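Local coordinates for putative 2OG-Fe(II) oxygenase family protein (Caulobacter crescentus CB15, PDB 3OOX), which probably acts as an iron(II)- and 2-oxoglutarate-dependent oxygenase that forms ethene from 2-oxoglutarate and oxidises L-arginine, at residues G74-F82 / L95-R103; V131-D139 / D166-L174. All coordinates share one frame; numbering follows the deposited sequence. Where two conformers were deposited one is given.

Contact 1: G74-F82 / L95-R103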
# COMPACT_ATOMS: atom_id res chain seq x y z
N GLY A 74 -8.42 -8.18 -15.61
CA GLY A 74 -9.27 -7.16 -15.02
C GLY A 74 -8.52 -5.98 -14.46
O GLY A 74 -9.08 -5.20 -13.68
N GLY A 75 -7.29 -5.81 -14.90
CA GLY A 75 -6.42 -4.74 -14.44
C GLY A 75 -5.55 -5.11 -13.26
O GLY A 75 -4.74 -4.31 -12.79
N ALA A 76 -5.64 -6.37 -12.80
CA ALA A 76 -4.84 -6.81 -11.69
C ALA A 76 -3.35 -6.95 -12.03
O ALA A 76 -2.50 -6.98 -11.14
CB ALA A 76 -5.38 -8.17 -11.20
N ARG A 77 -3.06 -7.06 -13.33
CA ARG A 77 -1.68 -7.07 -13.82
C ARG A 77 -1.62 -6.14 -15.01
O ARG A 77 -2.58 -6.02 -15.73
CB ARG A 77 -1.28 -8.48 -14.26
CG ARG A 77 -1.35 -9.57 -13.16
CD ARG A 77 -0.31 -9.40 -12.10
NE ARG A 77 -0.39 -10.45 -11.06
CZ ARG A 77 -1.02 -10.31 -9.89
NH1 ARG A 77 -1.65 -9.18 -9.56
NH2 ARG A 77 -1.01 -11.31 -9.00
N GLY A 78 -0.49 -5.47 -15.20
CA GLY A 78 -0.36 -4.59 -16.35
C GLY A 78 -1.05 -3.24 -16.21
O GLY A 78 -1.12 -2.66 -15.13
N TYR A 79 -1.52 -2.72 -17.34
CA TYR A 79 -1.90 -1.32 -17.48
C TYR A 79 -3.41 -1.13 -17.34
O TYR A 79 -4.21 -1.93 -17.83
CB TYR A 79 -1.43 -0.84 -18.85
CG TYR A 79 -1.80 0.57 -19.19
CD1 TYR A 79 -1.29 1.62 -18.45
CD2 TYR A 79 -2.62 0.85 -20.26
CE1 TYR A 79 -1.61 2.94 -18.75
CE2 TYR A 79 -2.96 2.18 -20.59
CZ TYR A 79 -2.46 3.21 -19.81
OH TYR A 79 -2.77 4.52 -20.12
N ILE A 80 -3.81 -0.03 -16.68
CA ILE A 80 -5.19 0.42 -16.66
C ILE A 80 -5.20 1.85 -17.20
O ILE A 80 -4.54 2.73 -16.64
CB ILE A 80 -5.78 0.43 -15.23
CG1 ILE A 80 -5.67 -0.97 -14.58
CG2 ILE A 80 -7.22 0.92 -15.28
CD1 ILE A 80 -6.17 -1.01 -13.12
N PRO A 81 -5.94 2.07 -18.28
CA PRO A 81 -6.00 3.41 -18.87
C PRO A 81 -6.91 4.36 -18.13
O PRO A 81 -7.62 3.97 -17.23
CB PRO A 81 -6.55 3.14 -20.27
CG PRO A 81 -7.42 2.01 -20.10
CD PRO A 81 -6.76 1.12 -19.06
N PHE A 82 -6.86 5.62 -18.53
CA PHE A 82 -7.80 6.63 -18.07
C PHE A 82 -9.22 6.14 -18.27
O PHE A 82 -9.52 5.49 -19.27
CB PHE A 82 -7.56 7.97 -18.80
CG PHE A 82 -6.16 8.49 -18.66
CD1 PHE A 82 -5.67 8.86 -17.43
CD2 PHE A 82 -5.32 8.59 -19.77
CE1 PHE A 82 -4.38 9.32 -17.27
CE2 PHE A 82 -4.02 9.06 -19.62
CZ PHE A 82 -3.55 9.43 -18.37
N LEU A 95 -8.57 11.85 -13.96
CA LEU A 95 -7.68 11.18 -14.90
C LEU A 95 -6.45 10.64 -14.20
O LEU A 95 -5.59 11.40 -13.72
CB LEU A 95 -7.26 12.12 -16.01
CG LEU A 95 -8.42 12.57 -16.89
CD1 LEU A 95 -7.96 13.68 -17.85
CD2 LEU A 95 -9.05 11.42 -17.66
N LYS A 96 -6.37 9.31 -14.13
CA LYS A 96 -5.22 8.65 -13.57
C LYS A 96 -5.06 7.32 -14.30
O LYS A 96 -6.05 6.71 -14.76
CB LYS A 96 -5.41 8.48 -12.08
CG LYS A 96 -6.56 7.56 -11.70
CD LYS A 96 -7.16 7.87 -10.36
CE LYS A 96 -8.40 7.01 -10.08
NZ LYS A 96 -9.65 7.54 -10.69
N GLU A 97 -3.82 6.88 -14.43
CA GLU A 97 -3.51 5.64 -15.11
C GLU A 97 -2.61 4.81 -14.21
O GLU A 97 -1.88 5.35 -13.37
CB GLU A 97 -2.86 5.90 -16.48
CG GLU A 97 -1.61 6.77 -16.45
CD GLU A 97 -1.04 7.06 -17.81
OE1 GLU A 97 -1.33 6.31 -18.76
OE2 GLU A 97 -0.27 8.05 -17.90
N PHE A 98 -2.68 3.49 -14.34
CA PHE A 98 -2.05 2.55 -13.42
C PHE A 98 -1.20 1.51 -14.14
O PHE A 98 -1.54 1.10 -15.25
CB PHE A 98 -3.11 1.69 -12.69
CG PHE A 98 -4.11 2.47 -11.83
CD1 PHE A 98 -5.20 3.13 -12.40
CD2 PHE A 98 -4.03 2.43 -10.46
CE1 PHE A 98 -6.11 3.77 -11.62
CE2 PHE A 98 -4.96 3.08 -9.65
CZ PHE A 98 -5.98 3.77 -10.23
N TRP A 99 -0.19 1.02 -13.43
CA TRP A 99 0.48 -0.24 -13.75
C TRP A 99 0.49 -1.08 -12.47
O TRP A 99 0.86 -0.57 -11.42
CB TRP A 99 1.93 -0.02 -14.20
CG TRP A 99 2.57 -1.32 -14.58
CD1 TRP A 99 3.21 -2.21 -13.75
CD2 TRP A 99 2.61 -1.90 -15.89
NE1 TRP A 99 3.65 -3.30 -14.47
CE2 TRP A 99 3.28 -3.13 -15.78
CE3 TRP A 99 2.16 -1.48 -17.16
CZ2 TRP A 99 3.50 -3.96 -16.90
CZ3 TRP A 99 2.38 -2.32 -18.27
CH2 TRP A 99 3.05 -3.53 -18.13
N HIS A 100 0.10 -2.33 -12.56
CA HIS A 100 0.19 -3.22 -11.42
C HIS A 100 1.13 -4.39 -11.66
O HIS A 100 1.02 -5.09 -12.67
CB HIS A 100 -1.19 -3.77 -11.08
CG HIS A 100 -2.08 -2.74 -10.47
ND1 HIS A 100 -3.35 -2.47 -10.94
CD2 HIS A 100 -1.88 -1.90 -9.42
CE1 HIS A 100 -3.89 -1.51 -10.20
NE2 HIS A 100 -3.02 -1.15 -9.27
N MSE A 101 2.02 -4.57 -10.70
CA MSE A 101 2.92 -5.71 -10.67
C MSE A 101 2.57 -6.55 -9.46
O MSE A 101 2.57 -6.05 -8.34
CB MSE A 101 4.38 -5.26 -10.57
CG MSE A 101 5.37 -6.45 -10.51
SE MSE A 101 7.14 -5.88 -9.98
CE MSE A 101 7.76 -7.66 -9.41
N GLY A 102 2.30 -7.84 -9.71
CA GLY A 102 2.12 -8.81 -8.64
C GLY A 102 3.40 -9.59 -8.38
O GLY A 102 4.45 -9.29 -8.94
N ARG A 103 3.29 -10.64 -7.57
CA ARG A 103 4.46 -11.48 -7.26
C ARG A 103 4.86 -12.34 -8.46
O ARG A 103 3.99 -12.94 -9.07
CB ARG A 103 4.15 -12.41 -6.08
CG ARG A 103 5.41 -13.13 -5.61
CD ARG A 103 5.26 -13.79 -4.26
NE ARG A 103 5.16 -12.79 -3.18
CZ ARG A 103 6.14 -12.07 -2.68
NH1 ARG A 103 7.39 -12.24 -3.07
NH2 ARG A 103 5.85 -11.19 -1.72
O HOH W 1 1.19 -13.18 -9.36
O HOH W 2 -7.77 4.64 -14.64

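Contact 2: V131-D139 / D166-L174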
# COMPACT_ATOMS: atom_id res chain seq x y z
N VAL A 131 11.75 -1.99 -11.61
CA VAL A 131 10.47 -2.04 -10.89
C VAL A 131 10.43 -3.30 -9.98
O VAL A 131 9.87 -3.27 -8.87
CB VAL A 131 9.29 -1.99 -11.89
CG1 VAL A 131 7.93 -2.18 -11.18
CG2 VAL A 131 9.26 -0.68 -12.62
N SER A 132 10.99 -4.42 -10.45
CA SER A 132 11.04 -5.63 -9.62
C SER A 132 11.88 -5.39 -8.38
O SER A 132 11.53 -5.84 -7.29
CB SER A 132 11.56 -6.86 -10.40
OG SER A 132 10.69 -7.26 -11.43
N TRP A 133 12.99 -4.65 -8.52
CA TRP A 133 13.81 -4.30 -7.35
C TRP A 133 12.97 -3.56 -6.31
O TRP A 133 13.06 -3.81 -5.11
CB TRP A 133 15.03 -3.46 -7.73
CG TRP A 133 15.83 -3.04 -6.52
CD1 TRP A 133 16.90 -3.73 -5.96
CD2 TRP A 133 15.63 -1.88 -5.69
NE1 TRP A 133 17.37 -3.05 -4.85
CE2 TRP A 133 16.60 -1.93 -4.65
CE3 TRP A 133 14.73 -0.81 -5.70
CZ2 TRP A 133 16.70 -0.95 -3.66
CZ3 TRP A 133 14.82 0.16 -4.71
CH2 TRP A 133 15.80 0.08 -3.70
N LEU A 134 12.14 -2.63 -6.78
CA LEU A 134 11.34 -1.83 -5.86
C LEU A 134 10.29 -2.67 -5.13
O LEU A 134 10.07 -2.49 -3.92
CB LEU A 134 10.72 -0.63 -6.58
CG LEU A 134 9.95 0.38 -5.69
CD1 LEU A 134 10.82 1.02 -4.63
CD2 LEU A 134 9.27 1.48 -6.53
N TYR A 135 9.65 -3.57 -5.87
CA TYR A 135 8.68 -4.53 -5.32
C TYR A 135 9.32 -5.29 -4.14
O TYR A 135 8.80 -5.31 -3.02
CB TYR A 135 8.22 -5.51 -6.41
CG TYR A 135 7.18 -6.54 -5.98
CD1 TYR A 135 7.52 -7.58 -5.12
CD2 TYR A 135 5.85 -6.44 -6.38
CE1 TYR A 135 6.61 -8.51 -4.73
CE2 TYR A 135 4.89 -7.38 -5.97
CZ TYR A 135 5.29 -8.42 -5.12
OH TYR A 135 4.37 -9.32 -4.68
N ASN A 136 10.48 -5.87 -4.41
CA ASN A 136 11.12 -6.70 -3.40
C ASN A 136 11.72 -5.88 -2.26
O ASN A 136 11.72 -6.32 -1.10
CB ASN A 136 12.17 -7.60 -4.07
CG ASN A 136 11.53 -8.67 -4.95
OD1 ASN A 136 11.85 -8.77 -6.16
ND2 ASN A 136 10.61 -9.44 -4.39
N SER A 137 12.19 -4.67 -2.56
CA SER A 137 12.69 -3.78 -1.54
C SER A 137 11.60 -3.33 -0.56
O SER A 137 11.81 -3.29 0.65
CB SER A 137 13.31 -2.56 -2.20
OG SER A 137 13.75 -1.66 -1.23
N LEU A 138 10.44 -2.96 -1.10
CA LEU A 138 9.33 -2.55 -0.25
C LEU A 138 8.74 -3.74 0.50
O LEU A 138 8.31 -3.60 1.65
CB LEU A 138 8.29 -1.81 -1.07
CG LEU A 138 8.74 -0.41 -1.51
CD1 LEU A 138 7.77 0.16 -2.55
CD2 LEU A 138 8.90 0.54 -0.35
N ASP A 139 8.71 -4.91 -0.14
CA ASP A 139 8.24 -6.14 0.52
C ASP A 139 9.16 -6.44 1.71
O ASP A 139 8.69 -6.82 2.80
CB ASP A 139 8.22 -7.34 -0.45
CG ASP A 139 7.39 -8.49 0.06
OD1 ASP A 139 6.30 -8.24 0.62
OD2 ASP A 139 7.81 -9.66 -0.12
N ASP A 166 5.51 -15.46 0.06
CA ASP A 166 4.80 -15.56 -1.21
C ASP A 166 3.43 -14.86 -1.18
O ASP A 166 2.55 -15.22 -1.96
CB ASP A 166 4.67 -17.02 -1.69
CG ASP A 166 6.03 -17.66 -2.02
OD1 ASP A 166 6.94 -16.89 -2.30
OD2 ASP A 166 6.15 -18.89 -1.95
N GLY A 167 3.34 -13.81 -0.38
CA GLY A 167 2.09 -13.06 -0.27
C GLY A 167 1.68 -12.43 -1.60
O GLY A 167 2.52 -12.09 -2.42
N ASN A 168 0.37 -12.24 -1.76
CA ASN A 168 -0.24 -11.78 -3.01
C ASN A 168 -0.14 -10.26 -3.10
O ASN A 168 -1.14 -9.56 -3.32
CB ASN A 168 -1.68 -12.23 -3.08
CG ASN A 168 -2.24 -12.25 -4.48
OD1 ASN A 168 -1.60 -11.86 -5.48
ND2 ASN A 168 -3.50 -12.71 -4.57
N SER A 169 1.07 -9.76 -2.91
CA SER A 169 1.33 -8.33 -2.82
C SER A 169 1.43 -7.68 -4.17
O SER A 169 1.81 -8.31 -5.17
CB SER A 169 2.60 -8.08 -1.98
OG SER A 169 2.43 -8.64 -0.68
N VAL A 170 1.09 -6.40 -4.21
CA VAL A 170 1.03 -5.65 -5.48
C VAL A 170 1.76 -4.34 -5.31
O VAL A 170 1.49 -3.58 -4.39
CB VAL A 170 -0.40 -5.42 -5.90
CG1 VAL A 170 -0.46 -4.49 -7.13
CG2 VAL A 170 -1.13 -6.73 -6.23
N LEU A 171 2.68 -4.08 -6.26
CA LEU A 171 3.29 -2.77 -6.43
C LEU A 171 2.49 -2.05 -7.49
O LEU A 171 2.33 -2.55 -8.62
CB LEU A 171 4.73 -2.86 -6.90
CG LEU A 171 5.47 -1.56 -7.15
CD1 LEU A 171 5.51 -0.69 -5.87
CD2 LEU A 171 6.90 -1.82 -7.67
N ARG A 172 1.90 -0.90 -7.13
CA ARG A 172 1.12 -0.10 -8.04
C ARG A 172 1.96 1.11 -8.42
O ARG A 172 2.53 1.78 -7.58
CB ARG A 172 -0.14 0.41 -7.34
CG ARG A 172 -0.96 1.46 -8.14
CD ARG A 172 -2.17 1.91 -7.34
NE ARG A 172 -3.19 0.88 -7.27
CZ ARG A 172 -4.26 0.94 -6.49
NH1 ARG A 172 -4.46 1.98 -5.69
NH2 ARG A 172 -5.12 -0.06 -6.51
N LEU A 173 2.00 1.38 -9.72
CA LEU A 173 2.57 2.61 -10.26
C LEU A 173 1.38 3.45 -10.75
O LEU A 173 0.54 2.97 -11.52
CB LEU A 173 3.53 2.30 -11.42
CG LEU A 173 4.51 1.15 -11.21
CD1 LEU A 173 5.31 0.90 -12.52
CD2 LEU A 173 5.45 1.40 -10.02
N LEU A 174 1.27 4.68 -10.26
CA LEU A 174 0.11 5.53 -10.49
C LEU A 174 0.57 6.89 -11.02
O LEU A 174 1.50 7.47 -10.47
CB LEU A 174 -0.66 5.73 -9.17
CG LEU A 174 -1.91 6.60 -9.06
CD1 LEU A 174 -2.97 6.15 -10.05
CD2 LEU A 174 -2.41 6.57 -7.60
O HOH W 3 4.21 -10.20 0.47

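Contact 1: G74-F82 / L95-R103
Tyr79 and Trp99 face each other as a non-hydrogen-bonded pair between antiparallel strands 78-80 and 97-101, at one end of the major sheet of the double-stranded beta-helix (cupin-type) fold of 2OG-Fe(II) oxygenases, where 78-80 is the outermost strand. The axes of the two short strand segments approach to 4.6 Å, with their directions 156° apart. Backbone bonds reciprocate in the two flanking pairs, Gly78 with His100 and Ile80 with Phe98; Ile80 N to Phe98 O measures 2.9 Å.

Apolar contacts divide between the faces. Beside Tyr79, the Trp99 six-membered ring lies over the backbone of Gly78, whose CA stands 3.8 Å from the ring centroid and 3° off its normal, a CH-pi contact. Beside Ile80, the CB atoms of Ile80 and Phe98 meet at 3.9 Å, while Ile80 CD1 reaches the edge of the His100 ring. Glu97 CB sits over one face of the Phe82 ring, and Gly102 CA packs over the Arg77 guanidinium.

Polar side chains add three links. Glu97 CG lies between its backbone N and carbonyl carbon, and the extended chain beyond brings OE1 to Tyr79 OH, which donates at 2.7 Å; Lys66 and His175 also hold this carboxylate. Arg77 NH2 reaches Arg103 O through a water. His100 ND1, with NE2 bonded to Arg172, donates to Gly75 O at 3.0 Å, and that oxygen lies only 13° out of the imidazole plane.

Contact 2: V131-D139 / D166-L174
Tyr135 and Leu171 lie at the centre of a buried helix-on-sheet contact, in which helix 127-152 packs against strand 170-176 of the large sheet. The helix and strand segments approach to 8.8 Å between axes, with their directions 126° apart. The closest CA pair is Tyr135 with Leu171, at 5.8 Å.

Leu171 supplies the main apolar surface from the strand, its two methyl groups serving different parts of the helix. Its CB points at the helix, and CG, anti to the backbone N and beside the carbonyl carbon, spreads the branches. CD2 lies 3.7 Å from Val131 CG1 and also packs against Leu134 CB, whereas CD1 meets Leu138 CD1 at 4.1 Å, the two leucine side chains crossing at about a right angle. Tyr135 runs past Leu171 in the opposite sense, bringing its CD2 to 3.8 Å from Leu171 CB. Leu173 CD1 touches the same Val131 CG1 more loosely, at 4.3 Å.

Polar contacts lie toward the Ser169 end of the strand segment. The Tyr135 ring swings away from its own N, beside its carbonyl carbon, and so passes Leu171 toward Ser169. There OH donates to Ser169 O at 2.8 Å; the hydroxyl comes in steeply, at a C=O...O angle of 109° and 54° above the carbonyl plane, not on a lone pair. Phe267 of the adjacent strand packs edge-to-face with the Tyr135 ring. One water joins Asp139 OD1 to Ser169 OG, which is also bonded to His270 N, while Asp139 OD2 forms a salt bridge with Arg103.

The chemistry thus changes along the interface: aliphatic packing seats the helix on the sheet, and the tyrosine hydroxyl gives the backbone carbonyl of the buried Ser169 a polar partner as the chain enters the strand.

From the N terminus, contact 1 closes first: 12 residues without helix or strand separate 74-82 from 95-103, and the two segments form an edge pair of the large sheet. The chain then enters helix 127-152. Contact 2 closes a second, longer loop of 26 residues, mostly helical, when the chain returns as strand 170-176. The loops are in series, neither nested nor crossing. Strand 170-176 lies directly beside 97-101, joined by backbone bonds such as Leu173 N to Trp99 O at 2.8 Å, while Arg103 NE bonds to Gly167 O. The contact centres are 13 Å apart; together they connect the sheet edge to the helix packed on its face.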